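Local coordinates for uncharacterized protein (Bacteroides thetaiotaomicron, PDB 4QNI) that is of unknown function but probably serves as a two-domain auxiliary nutrient-binding protein of this gut bacterium, at residues A[75-78]-A[79-82]. Sequence-based numbering, arbitrary orientation.
Sequences DTLN and ILNY
Leu77 and Asn81, one turn apart on helix 74-85, form the tight part of this local contact. With chi1 at 179°, Leu77 swings its CG beside its own carbonyl carbon, which brings CD1 to within 3.7 Å of Asn81 ND2, the two side chains crossing at a slant. Asn81 leans back along the helix: with CG beside its own backbone N (chi1 -85°), its amide carbon CG passes 3.6 Å from Leu77 O. That carbonyl bonds instead to the Asn81 backbone N, at 2.8 Å. Leu80 CD2 approaches Leu77 CD1 only loosely, at 4.4 Å, but both leucines are buried against Tyr93 of strand 93-95, and Leu77 reaches on to Val137 and Pro139 of strand 135-142. Beneath run the regular i to i+4 main-chain bonds of an alpha-helix, here lying against those strands within the DUF4973 family region: the N-H groups of Ile79, Leu80, Asn81 and Tyr82 meet the carbonyls of Asp75, Thr76, Leu77 and Asn78. Toward Asn78 and Ile79, both partly exposed, the side chains of the two segments no longer pack on each other. A water spans the asparagine amides, donating to Asn78 OD1 at a short 2.5 Å and accepting from Asn81 ND2 at 2.9 Å. Ile79 keeps mainly to the backbone, its CG1 3.3 Å from Asp75 O. It also packs on Val56 of the second subunit, whose Asn117 amide donates to Asp75 OD1 and accepts from Asn78 ND2. Both ends of each asparagine amide are therefore engaged, Asn81 OD1 by the backbone N of Tyr93. This pattern would fix the flip of both amides and couple the sheet-facing side of helix 74-85 to its subunit interface through one water.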
loop_
_atom_site.group_PDB
_atom_site.type_symbol
_atom_site.label_atom_id
_atom_site.label_comp_id
_atom_site.label_asym_id
_atom_site.label_seq_id
_atom_site.Cartn_x
_atom_site.Cartn_y
_atom_site.Cartn_z
ATOM N N ASP A 75 -5.987 -9.197 -28.050
ATOM C CA ASP A 75 -6.686 -9.907 -26.961
ATOM C C ASP A 75 -6.571 -9.201 -25.645
ATOM O O ASP A 75 -7.596 -8.914 -25.048
ATOM C CB ASP A 75 -6.180 -11.351 -26.792
ATOM C CG ASP A 75 -6.685 -12.324 -27.818
ATOM O OD1 ASP A 75 -7.875 -12.223 -28.201
ATOM O OD2 ASP A 75 -5.911 -13.225 -28.204
ATOM N N THR A 76 -5.341 -8.891 -25.200
ATOM C CA THR A 76 -5.105 -8.187 -23.932
ATOM C C THR A 76 -5.774 -6.797 -23.963
ATOM O O THR A 76 -6.357 -6.384 -22.965
ATOM C CB THR A 76 -3.598 -8.112 -23.655
ATOM O OG1 THR A 76 -3.080 -9.443 -23.643
ATOM C CG2 THR A 76 -3.268 -7.440 -22.331
ATOM N N LEU A 77 -5.705 -6.096 -25.102
ATOM C CA LEU A 77 -6.344 -4.790 -25.240
ATOM C C LEU A 77 -7.861 -4.944 -25.089
ATOM O O LEU A 77 -8.481 -4.164 -24.364
ATOM C CB LEU A 77 -5.979 -4.137 -26.597
ATOM C CG LEU A 77 -6.594 -2.768 -26.900
ATOM C CD1 LEU A 77 -6.341 -1.770 -25.778
ATOM C CD2 LEU A 77 -6.069 -2.221 -28.209
ATOM N N ASN A 78 -8.456 -5.967 -25.744
ATOM C CA ASN A 78 -9.895 -6.223 -25.619
ATOM C C ASN A 78 -10.322 -6.463 -24.171
ATOM O O ASN A 78 -11.273 -5.828 -23.729
ATOM C CB ASN A 78 -10.315 -7.390 -26.482
ATOM C CG ASN A 78 -10.306 -7.046 -27.951
ATOM O OD1 ASN A 78 -10.296 -5.878 -28.344
ATOM N ND2 ASN A 78 -10.277 -8.059 -28.792
ATOM N N ILE A 79 -9.602 -7.342 -23.423
ATOM C CA ILE A 79 -9.880 -7.614 -21.994
ATOM C C ILE A 79 -9.810 -6.292 -21.218
ATOM O O ILE A 79 -10.752 -5.951 -20.499
ATOM C CB ILE A 79 -8.925 -8.675 -21.379
ATOM C CG1 ILE A 79 -8.825 -9.981 -22.199
ATOM C CG2 ILE A 79 -9.182 -8.916 -19.881
ATOM C CD1 ILE A 79 -10.015 -10.762 -22.296
ATOM N N LEU A 80 -8.720 -5.524 -21.429
ATOM C CA LEU A 80 -8.514 -4.267 -20.736
ATOM C C LEU A 80 -9.659 -3.300 -21.037
ATOM O O LEU A 80 -10.154 -2.671 -20.104
ATOM C CB LEU A 80 -7.143 -3.650 -21.085
ATOM C CG LEU A 80 -6.875 -2.260 -20.457
ATOM C CD1 LEU A 80 -5.529 -2.188 -19.807
ATOM C CD2 LEU A 80 -7.019 -1.209 -21.461
ATOM N N ASN A 81 -10.065 -3.160 -22.321
ATOM C CA ASN A 81 -11.167 -2.257 -22.684
ATOM C C ASN A 81 -12.485 -2.656 -21.995
ATOM O O ASN A 81 -13.161 -1.783 -21.452
ATOM C CB ASN A 81 -11.372 -2.192 -24.199
ATOM C CG ASN A 81 -10.485 -1.197 -24.884
ATOM O OD1 ASN A 81 -10.181 -0.131 -24.345
ATOM N ND2 ASN A 81 -10.058 -1.521 -26.099
ATOM N N TYR A 82 -12.838 -3.963 -22.002
ATOM C CA TYR A 82 -14.085 -4.394 -21.368
ATOM C C TYR A 82 -14.018 -4.247 -19.849
ATOM O O TYR A 82 -14.984 -3.766 -19.251
ATOM C CB TYR A 82 -14.527 -5.806 -21.766
ATOM C CG TYR A 82 -16.020 -5.973 -21.559
ATOM C CD1 TYR A 82 -16.933 -5.520 -22.511
ATOM C CD2 TYR A 82 -16.527 -6.519 -20.378
ATOM C CE1 TYR A 82 -18.314 -5.636 -22.306
ATOM C CE2 TYR A 82 -17.901 -6.611 -20.152
ATOM C CZ TYR A 82 -18.792 -6.192 -21.129
ATOM O OH TYR A 82 -20.151 -6.301 -20.917
HETATM O O HOH W 1 -11.247 -3.637 -27.742
#